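Local coordinates for SCO family protein (PDB 3ME7) that probably takes part in electron transfer and copper handling, as a SCO1/2-family protein of thioredoxin-like fold with a redox-active disulfide, at residues Ser34-His39 / Leu46-Leu51; Lys53-Leu58 / Phe65-Phe70; Asp141-Val146 / Val154-Leu159. One frame throughout, in Å; residues are numbered along the deposited sequence.

Contact 1 of 3, residues Ser34-His39 / Leu46-Leu51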
loop_
_atom_site.group_PDB
_atom_site.type_symbol
_atom_site.label_atom_id
_atom_site.label_comp_id
_atom_site.label_asym_id
_atom_site.label_seq_id
_atom_site.Cartn_x
_atom_site.Cartn_y
_atom_site.Cartn_z
ATOM N N SER A 34 0.318 -1.266 -0.373
ATOM C CA SER A 34 0.698 -2.674 -0.604
ATOM C C SER A 34 1.460 -3.253 0.609
ATOM O O SER A 34 2.667 -3.014 0.737
ATOM C CB SER A 34 1.542 -2.799 -1.881
ATOM O OG SER A 34 2.060 -4.102 -2.093
ATOM N N PRO A 35 0.771 -3.987 1.505
ATOM C CA PRO A 35 1.487 -4.625 2.620
ATOM C C PRO A 35 2.307 -5.813 2.156
ATOM O O PRO A 35 1.792 -6.694 1.460
ATOM C CB PRO A 35 0.384 -5.120 3.562
ATOM C CG PRO A 35 -0.912 -5.032 2.798
ATOM C CD PRO A 35 -0.696 -4.134 1.576
ATOM N N ILE A 36 3.581 -5.824 2.542
ATOM C CA ILE A 36 4.504 -6.918 2.249
ATOM C C ILE A 36 5.397 -7.112 3.484
ATOM O O ILE A 36 5.227 -6.415 4.483
ATOM C CB ILE A 36 5.362 -6.642 0.964
ATOM C CG1 ILE A 36 6.091 -5.282 1.036
ATOM C CG2 ILE A 36 4.472 -6.705 -0.304
ATOM C CD1 ILE A 36 7.333 -5.244 1.842
ATOM N N TYR A 37 6.344 -8.049 3.426
ATOM C CA TYR A 37 7.499 -7.966 4.332
ATOM C C TYR A 37 8.776 -8.232 3.548
ATOM O O TYR A 37 8.723 -8.856 2.496
ATOM C CB TYR A 37 7.380 -8.857 5.579
ATOM C CG TYR A 37 7.218 -10.340 5.348
ATOM C CD1 TYR A 37 6.016 -10.873 4.883
ATOM C CD2 TYR A 37 8.247 -11.222 5.666
ATOM C CE1 TYR A 37 5.855 -12.224 4.720
ATOM C CE2 TYR A 37 8.093 -12.589 5.494
ATOM C CZ TYR A 37 6.900 -13.077 5.019
ATOM O OH TYR A 37 6.740 -14.431 4.839
ATOM N N THR A 38 9.902 -7.718 4.033
ATOM C CA THR A 38 11.082 -7.586 3.160
ATOM C C THR A 38 11.795 -8.904 2.909
ATOM O O THR A 38 12.468 -9.057 1.890
ATOM C CB THR A 38 12.077 -6.467 3.591
ATOM O OG1 THR A 38 12.761 -6.832 4.795
ATOM C CG2 THR A 38 11.366 -5.123 3.760
ATOM N N HIS A 39 11.631 -9.853 3.827
ATOM C CA HIS A 39 12.234 -11.170 3.664
ATOM C C HIS A 39 11.256 -12.168 3.055
ATOM O O HIS A 39 11.516 -13.360 3.030
ATOM C CB HIS A 39 12.779 -11.679 4.995
ATOM C CG HIS A 39 13.926 -10.877 5.516
ATOM N ND1 HIS A 39 15.209 -11.016 5.030
ATOM C CD2 HIS A 39 13.989 -9.940 6.491
ATOM C CE1 HIS A 39 16.012 -10.187 5.675
ATOM N NE2 HIS A 39 15.298 -9.524 6.569
ATOM N N LEU A 46 5.572 -11.765 -5.916
ATOM C CA LEU A 46 4.508 -11.843 -6.919
ATOM C C LEU A 46 3.662 -10.561 -6.920
ATOM O O LEU A 46 3.405 -9.983 -7.971
ATOM C CB LEU A 46 3.644 -13.094 -6.715
ATOM C CG LEU A 46 4.403 -14.430 -6.705
ATOM C CD1 LEU A 46 3.416 -15.590 -6.624
ATOM C CD2 LEU A 46 5.276 -14.545 -7.951
ATOM N N ILE A 47 3.270 -10.114 -5.736
ATOM C CA ILE A 47 2.472 -8.895 -5.588
ATOM C C ILE A 47 3.212 -7.689 -6.164
ATOM O O ILE A 47 2.657 -6.935 -6.963
ATOM C CB ILE A 47 2.129 -8.622 -4.102
ATOM C CG1 ILE A 47 1.174 -9.710 -3.579
ATOM C CG2 ILE A 47 1.534 -7.214 -3.943
ATOM C CD1 ILE A 47 1.049 -9.769 -2.052
ATOM N N THR A 48 4.480 -7.537 -5.778
ATOM C CA THR A 48 5.241 -6.353 -6.177
ATOM C C THR A 48 5.521 -6.383 -7.679
ATOM O O THR A 48 5.372 -5.369 -8.356
ATOM C CB THR A 48 6.518 -6.207 -5.339
ATOM O OG1 THR A 48 6.148 -6.194 -3.948
ATOM C CG2 THR A 48 7.219 -4.912 -5.662
ATOM N N LYS A 49 5.904 -7.552 -8.203
ATOM C CA LYS A 49 6.125 -7.697 -9.646
ATOM C C LYS A 49 4.832 -7.440 -10.417
ATOM O O LYS A 49 4.858 -6.823 -11.482
ATOM C CB LYS A 49 6.652 -9.098 -9.972
ATOM C CG LYS A 49 8.076 -9.326 -9.515
ATOM C CD LYS A 49 8.466 -10.784 -9.676
ATOM C CE LYS A 49 9.903 -10.989 -9.229
ATOM N NZ LYS A 49 10.372 -12.325 -9.632
ATOM N N SER A 50 3.706 -7.914 -9.883
ATOM C CA SER A 50 2.414 -7.652 -10.519
ATOM C C SER A 50 2.068 -6.155 -10.539
ATOM O O SER A 50 1.615 -5.633 -11.564
ATOM C CB SER A 50 1.307 -8.476 -9.868
ATOM O OG SER A 50 0.132 -8.412 -10.663
ATOM N N LEU A 51 2.279 -5.467 -9.416
ATOM C CA LEU A 51 2.141 -4.006 -9.359
ATOM C C LEU A 51 3.052 -3.282 -10.324
ATOM O O LEU A 51 2.631 -2.336 -10.976
ATOM C CB LEU A 51 2.441 -3.507 -7.938
ATOM C CG LEU A 51 1.303 -3.739 -6.966
ATOM C CD1 LEU A 51 1.765 -3.240 -5.595
ATOM C CD2 LEU A 51 0.019 -3.000 -7.397
HETATM O O HOH W 1 4.611 -3.783 -3.166
#
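The end of strand 31-36, from Ser-34 to Ile-36, runs roughly antiparallel to helix segment 46-51, with short-segment axes 9.7 Å apart and an angle of 149° between their directions. Ser-34, Ile-36, Ile-47, Thr-48 and Leu-51 fill the space between them, all buried. Ser-34 points its hydroxymethyl group at the helix; because OG is anti to the backbone N (chi1 174°), the oxygen comes to rest over two aliphatic side chains one helical turn apart, touching a methyl of each. Leu-51 CD1 lies 3.6 Å from Ser-34 OG, and Ile-47 CG2 is 3.7 Å from that same Ser-34 OG. Farther along the strand, Ile-36 presents its CG2 methyl to the hydroxyl of Thr-48, the two side chains crossing at about a right angle, with 4.0 Å between Ile-36 CG2 and Thr-48 OG1.

No direct hydrogen bond joins strand and helix. Instead a water links the two hydroxyls, 2.8 Å from Ser-34 OG and 3.0 Å from Thr-48 OG1. Thr-48 OG1 has a second partner in the carbonyl of Cys-44, one turn earlier in the helix. Cys-44 and Cys-40 form the redox-active disulfide and, with His-126, the predicted copper site; between nearest atoms, the side chain of Ile-36 is about 4 Å from that of Cys-44, and that of Ile-47 about 5 Å from that of His-126. The interface is thus greasy but not dry: methyl groups line the contact, while one bridging water gives the buried serine a polar partner among them and couples the strand to the helix that carries Cys-44.

Contact 2 of 3, residues Lys53-Leu58 / Phe65-Phe70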
loop_
_atom_site.group_PDB
_atom_site.type_symbol
_atom_site.label_atom_id
_atom_site.label_comp_id
_atom_site.label_asym_id
_atom_site.label_seq_id
_atom_site.Cartn_x
_atom_site.Cartn_y
_atom_site.Cartn_z
ATOM N N LYS A 53 3.902 -4.196 -13.110
ATOM C CA LYS A 53 3.355 -4.389 -14.465
ATOM C C LYS A 53 1.953 -3.816 -14.692
ATOM O O LYS A 53 1.430 -3.898 -15.808
ATOM C CB LYS A 53 3.451 -5.862 -14.905
ATOM C CG LYS A 53 4.891 -6.261 -15.247
ATOM C CD LYS A 53 5.153 -7.767 -15.347
ATOM C CE LYS A 53 6.601 -8.001 -15.783
ATOM N NZ LYS A 53 6.982 -9.448 -15.862
ATOM N N VAL A 54 1.328 -3.267 -13.652
ATOM C CA VAL A 54 0.044 -2.580 -13.832
ATOM C C VAL A 54 0.121 -1.077 -13.582
ATOM O O VAL A 54 -0.537 -0.310 -14.286
ATOM C CB VAL A 54 -1.124 -3.237 -13.023
ATOM C CG1 VAL A 54 -0.994 -3.010 -11.498
ATOM C CG2 VAL A 54 -2.500 -2.733 -13.514
ATOM N N ILE A 55 0.920 -0.659 -12.598
ATOM C CA ILE A 55 1.026 0.762 -12.248
ATOM C C ILE A 55 1.312 1.684 -13.462
ATOM O O ILE A 55 0.644 2.704 -13.602
ATOM C CB ILE A 55 2.043 1.001 -11.079
ATOM C CG1 ILE A 55 1.499 0.420 -9.761
ATOM C CG2 ILE A 55 2.422 2.476 -10.934
ATOM C CD1 ILE A 55 0.194 1.036 -9.244
ATOM N N PRO A 56 2.298 1.336 -14.327
ATOM C CA PRO A 56 2.585 2.211 -15.469
ATOM C C PRO A 56 1.411 2.428 -16.408
ATOM O O PRO A 56 1.400 3.411 -17.144
ATOM C CB PRO A 56 3.706 1.473 -16.202
ATOM C CG PRO A 56 4.419 0.737 -15.120
ATOM C CD PRO A 56 3.314 0.267 -14.203
ATOM N N LYS A 57 0.441 1.515 -16.421
ATOM C CA LYS A 57 -0.737 1.703 -17.267
ATOM C C LYS A 57 -1.662 2.806 -16.743
ATOM O O LYS A 57 -2.471 3.351 -17.489
ATOM C CB LYS A 57 -1.553 0.407 -17.329
ATOM C CG LYS A 57 -0.809 -0.765 -17.935
ATOM C CD LYS A 57 -1.632 -2.035 -17.783
ATOM C CE LYS A 57 -0.827 -3.238 -18.277
ATOM N NZ LYS A 57 -1.083 -3.444 -19.730
ATOM N N LEU A 58 -1.581 3.070 -15.439
ATOM C CA LEU A 58 -2.603 3.819 -14.711
ATOM C C LEU A 58 -2.299 5.301 -14.604
ATOM O O LEU A 58 -3.218 6.114 -14.458
ATOM C CB LEU A 58 -2.764 3.237 -13.290
ATOM C CG LEU A 58 -3.168 1.767 -13.244
ATOM C CD1 LEU A 58 -3.037 1.292 -11.783
ATOM C CD2 LEU A 58 -4.579 1.518 -13.767
ATOM N N PHE A 65 -1.331 9.581 -8.318
ATOM C CA PHE A 65 -1.631 8.843 -7.091
ATOM C C PHE A 65 -0.312 8.563 -6.412
ATOM O O PHE A 65 0.730 8.651 -7.051
ATOM C CB PHE A 65 -2.366 7.524 -7.409
ATOM C CG PHE A 65 -1.765 6.733 -8.550
ATOM C CD1 PHE A 65 -0.621 5.949 -8.365
ATOM C CD2 PHE A 65 -2.368 6.757 -9.806
ATOM C CE1 PHE A 65 -0.092 5.205 -9.421
ATOM C CE2 PHE A 65 -1.835 6.029 -10.867
ATOM C CZ PHE A 65 -0.696 5.263 -10.687
ATOM N N TRP A 66 -0.352 8.218 -5.124
ATOM C CA TRP A 66 0.830 7.725 -4.410
ATOM C C TRP A 66 0.776 6.205 -4.443
ATOM O O TRP A 66 -0.306 5.626 -4.367
ATOM C CB TRP A 66 0.807 8.184 -2.938
ATOM C CG TRP A 66 0.960 9.678 -2.772
ATOM C CD1 TRP A 66 -0.015 10.564 -2.373
ATOM C CD2 TRP A 66 2.145 10.452 -2.999
ATOM N NE1 TRP A 66 0.504 11.847 -2.345
ATOM C CE2 TRP A 66 1.817 11.806 -2.724
ATOM C CE3 TRP A 66 3.449 10.137 -3.415
ATOM C CZ2 TRP A 66 2.748 12.846 -2.847
ATOM C CZ3 TRP A 66 4.386 11.179 -3.529
ATOM C CH2 TRP A 66 4.023 12.513 -3.246
ATOM N N VAL A 67 1.939 5.570 -4.541
ATOM C CA VAL A 67 2.041 4.140 -4.297
ATOM C C VAL A 67 2.913 3.965 -3.068
ATOM O O VAL A 67 4.026 4.499 -2.997
ATOM C CB VAL A 67 2.641 3.358 -5.482
ATOM C CG1 VAL A 67 2.470 1.860 -5.252
ATOM C CG2 VAL A 67 1.925 3.750 -6.782
ATOM N N ILE A 68 2.376 3.240 -2.091
ATOM C CA ILE A 68 3.077 2.996 -0.828
ATOM C C ILE A 68 3.179 1.519 -0.547
ATOM O O ILE A 68 2.193 0.870 -0.144
ATOM C CB ILE A 68 2.407 3.718 0.369
ATOM C CG1 ILE A 68 2.210 5.223 0.082
ATOM C CG2 ILE A 68 3.187 3.450 1.683
ATOM C CD1 ILE A 68 3.480 6.071 -0.131
ATOM N N THR A 69 4.365 0.976 -0.797
ATOM C CA THR A 69 4.673 -0.376 -0.340
ATOM C C THR A 69 5.093 -0.257 1.111
ATOM O O THR A 69 5.969 0.547 1.451
ATOM C CB THR A 69 5.806 -0.995 -1.177
ATOM O OG1 THR A 69 5.343 -1.214 -2.517
ATOM C CG2 THR A 69 6.255 -2.339 -0.600
ATOM N N PHE A 70 4.455 -1.005 1.998
ATOM C CA PHE A 70 4.871 -0.936 3.396
ATOM C C PHE A 70 5.104 -2.305 3.986
ATOM O O PHE A 70 4.423 -3.273 3.626
ATOM C CB PHE A 70 3.899 -0.124 4.251
ATOM C CG PHE A 70 2.662 -0.850 4.621
ATOM C CD1 PHE A 70 1.562 -0.806 3.799
ATOM C CD2 PHE A 70 2.576 -1.537 5.829
ATOM C CE1 PHE A 70 0.388 -1.458 4.140
ATOM C CE2 PHE A 70 1.415 -2.200 6.180
ATOM C CZ PHE A 70 0.311 -2.161 5.333
#
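Phe-65, just ahead of strand 66-71, faces the short, weakly bonded helix at about 55-58, and both Ile-55 and Leu-58 press on its ring. Its CG sits between the backbone N and the carbonyl carbon (chi1 45°), which sends the ring toward the helical turn. Ile-55 comes in at the ring edge, near the ring plane: its CG2 methyl is 4.0 Å from Phe-65 CE1, the side chains crossing obliquely. Leu-58 brings the root of its side chain obliquely to the ring on the other side of CZ, Leu-58 CB being 3.8 Å from Phe-65 CE2, while its carbonyl carbon lies in the ring plane at the edge.

The other arm of Ile-55, still beside the ring, reaches on to Val-67, its CD1 meeting Val-67 CG2 tip to tip at 4.1 Å; both Phe-65 and Val-67 point toward the helical turn. Ile-55 also touches Ile-32 on the adjacent strand. The side-chain contacts are all apolar, with no hydrogen bond across. The arrangement belongs to a beta-alpha-beta crossover, in which the helical connection after strand 31-36 packs on the sheet before the chain returns as the parallel neighbour 66-71, as in thioredoxin-like folds.

Contact 3 of 3, residues Asp141-Val146 / Val154-Leu159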
loop_
_atom_site.group_PDB
_atom_site.type_symbol
_atom_site.label_atom_id
_atom_site.label_comp_id
_atom_site.label_asym_id
_atom_site.label_seq_id
_atom_site.Cartn_x
_atom_site.Cartn_y
_atom_site.Cartn_z
ATOM N N ASP A 141 -11.412 0.767 -2.017
ATOM C CA ASP A 141 -11.437 -0.535 -2.687
ATOM C C ASP A 141 -10.337 -1.434 -2.152
ATOM O O ASP A 141 -9.304 -0.950 -1.693
ATOM C CB ASP A 141 -11.252 -0.355 -4.209
ATOM C CG ASP A 141 -11.990 -1.408 -5.024
ATOM O OD1 ASP A 141 -12.529 -2.382 -4.442
ATOM O OD2 ASP A 141 -12.037 -1.254 -6.265
ATOM N N TYR A 142 -10.589 -2.748 -2.191
ATOM C CA TYR A 142 -9.585 -3.760 -1.914
ATOM C C TYR A 142 -9.426 -4.605 -3.167
ATOM O O TYR A 142 -10.431 -4.998 -3.791
ATOM C CB TYR A 142 -10.050 -4.690 -0.797
ATOM C CG TYR A 142 -10.027 -4.100 0.582
ATOM C CD1 TYR A 142 -8.834 -4.003 1.300
ATOM C CD2 TYR A 142 -11.195 -3.657 1.193
ATOM C CE1 TYR A 142 -8.799 -3.471 2.571
ATOM C CE2 TYR A 142 -11.174 -3.135 2.490
ATOM C CZ TYR A 142 -9.967 -3.050 3.172
ATOM O OH TYR A 142 -9.935 -2.527 4.424
ATOM N N ILE A 143 -8.177 -4.881 -3.527
ATOM C CA ILE A 143 -7.853 -5.705 -4.692
ATOM C C ILE A 143 -7.013 -6.853 -4.166
ATOM O O ILE A 143 -5.893 -6.648 -3.715
ATOM C CB ILE A 143 -7.102 -4.921 -5.794
ATOM C CG1 ILE A 143 -7.975 -3.753 -6.299
ATOM C CG2 ILE A 143 -6.668 -5.846 -6.945
ATOM C CD1 ILE A 143 -7.218 -2.742 -7.126
ATOM N N TYR A 144 -7.572 -8.060 -4.213
ATOM C CA TYR A 144 -6.898 -9.225 -3.640
ATOM C C TYR A 144 -6.183 -10.060 -4.675
ATOM O O TYR A 144 -6.487 -9.992 -5.863
ATOM C CB TYR A 144 -7.901 -10.107 -2.902
ATOM C CG TYR A 144 -8.462 -9.435 -1.674
ATOM C CD1 TYR A 144 -7.728 -9.392 -0.498
ATOM C CD2 TYR A 144 -9.717 -8.836 -1.696
ATOM C CE1 TYR A 144 -8.234 -8.760 0.647
ATOM C CE2 TYR A 144 -10.223 -8.186 -0.565
ATOM C CZ TYR A 144 -9.469 -8.159 0.591
ATOM O OH TYR A 144 -9.947 -7.525 1.734
ATOM N N GLY A 145 -5.226 -10.838 -4.184
ATOM C CA GLY A 145 -4.500 -11.798 -5.002
ATOM C C GLY A 145 -3.177 -11.269 -5.495
ATOM O O GLY A 145 -2.652 -10.259 -4.988
ATOM N N VAL A 146 -2.623 -11.974 -6.470
ATOM C CA VAL A 146 -1.282 -11.671 -6.968
ATOM C C VAL A 146 -1.253 -11.554 -8.493
ATOM O O VAL A 146 -0.182 -11.348 -9.067
ATOM C CB VAL A 146 -0.230 -12.721 -6.504
ATOM C CG1 VAL A 146 -0.266 -12.905 -4.992
ATOM C CG2 VAL A 146 -0.453 -14.063 -7.186
ATOM N N VAL A 154 -8.192 0.439 -12.604
ATOM C CA VAL A 154 -8.919 1.605 -13.128
ATOM C C VAL A 154 -10.177 1.879 -12.304
ATOM O O VAL A 154 -10.399 2.997 -11.862
ATOM C CB VAL A 154 -9.255 1.447 -14.618
ATOM C CG1 VAL A 154 -10.248 2.497 -15.073
ATOM C CG2 VAL A 154 -7.980 1.525 -15.447
ATOM N N ASN A 155 -10.972 0.841 -12.067
ATOM C CA ASN A 155 -12.203 0.982 -11.288
ATOM C C ASN A 155 -11.922 1.467 -9.854
ATOM O O ASN A 155 -12.632 2.329 -9.331
ATOM C CB ASN A 155 -12.985 -0.335 -11.302
ATOM C CG ASN A 155 -13.518 -0.691 -12.701
ATOM O OD1 ASN A 155 -13.474 0.120 -13.615
ATOM N ND2 ASN A 155 -14.010 -1.909 -12.859
ATOM N N ALA A 156 -10.858 0.953 -9.248
ATOM C CA ALA A 156 -10.520 1.310 -7.871
ATOM C C ALA A 156 -10.115 2.783 -7.791
ATOM O O ALA A 156 -10.561 3.513 -6.894
ATOM C CB ALA A 156 -9.391 0.401 -7.363
ATOM N N LEU A 157 -9.314 3.226 -8.756
ATOM C CA LEU A 157 -8.876 4.628 -8.779
ATOM C C LEU A 157 -10.040 5.581 -9.064
ATOM O O LEU A 157 -10.096 6.663 -8.498
ATOM C CB LEU A 157 -7.747 4.849 -9.791
ATOM C CG LEU A 157 -6.384 4.318 -9.354
ATOM C CD1 LEU A 157 -5.454 4.345 -10.557
ATOM C CD2 LEU A 157 -5.814 5.134 -8.166
ATOM N N ARG A 158 -10.955 5.187 -9.943
ATOM C CA ARG A 158 -12.178 5.975 -10.149
ATOM C C ARG A 158 -12.981 6.113 -8.848
ATOM O O ARG A 158 -13.407 7.221 -8.483
ATOM C CB ARG A 158 -13.011 5.389 -11.283
ATOM C CG ARG A 158 -12.352 5.639 -12.655
ATOM C CD ARG A 158 -13.197 5.086 -13.778
ATOM N NE ARG A 158 -14.195 6.046 -14.276
ATOM C CZ ARG A 158 -15.369 5.689 -14.788
ATOM N NH1 ARG A 158 -15.727 4.406 -14.839
ATOM N NH2 ARG A 158 -16.200 6.609 -15.233
ATOM N N LEU A 159 -13.157 5.011 -8.124
ATOM C CA LEU A 159 -13.818 5.078 -6.811
ATOM C C LEU A 159 -13.096 5.999 -5.842
ATOM O O LEU A 159 -13.733 6.751 -5.102
ATOM C CB LEU A 159 -13.951 3.695 -6.186
ATOM C CG LEU A 159 -14.969 2.752 -6.820
ATOM C CD1 LEU A 159 -14.869 1.400 -6.165
ATOM C CD2 LEU A 159 -16.373 3.317 -6.687
#
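Asp-141 lies against Ala-156 where the last sheet strand, 139-144, packs against helix 150-160; the short-segment axes approach to 8.8 Å, nearly antiparallel at 163°. The carboxylate is turned so that OD1 stays on the side of its own CA (chi2 -8°) and OD2 projects toward the helix. OD2 rests 3.3 Å from Ala-156 CB, with Leu-159 CD1 at 3.9 Å from Asp-141 OD2, both packing contacts. OD1 takes a weak hydrogen bond of 3.0 Å from Tyr-142 N. If an alanine stood here, Ala-156 and Leu-159 would probably be left with a gap where the carboxylate now lies, and Tyr-142 N would lose its weak partner.

Tyr-142 points away from the helix and its side chain touches Val-129 and Val-131 of the neighbouring strand, and its hydroxyl bonds to Ser-2 N. Ile-143 turns back to the helix side with its chain extended (chi2 166°), which carries CD1 to 3.8 Å from Ala-156 CB. Ala-156 is therefore touched by both inward-facing strand residues, and its small side chain is consistent with the close approach; its CA is only 5.6 Å from Asp-141 CA. Strand 139-144 pairs antiparallel with 129-133 and forms an outer edge of the sheet. A terminal beta hairpin followed by a helix folded back over it is the closing element of the thioredoxin fold.

In the fold
All three contacts attach helical segments to the same mixed sheet. Contacts 1 and 2, with centres 11 Å apart, share its parallel core: Ser-34 N probably bonds to Ile-68 O at 2.9 Å, and Ile-36 CG1 packs 3.4 Å from Thr-69 CG2. Contact 3 lies 11 Å from contact 2, centre to centre, and touches it where Leu-58 CD2 is 3.8 Å from Val-154 CG2 and where Leu-157 CD1 is 4.0 Å from both Leu-58 CB and Phe-65 CD2. It meets contact 1, 16 Å away between centres, where Ile-47 CG1 is 3.8 Å from Val-146 CG1. Contact 1 alone adjoins the disulfide and predicted copper site; contacts 2 and 3 lie away from it.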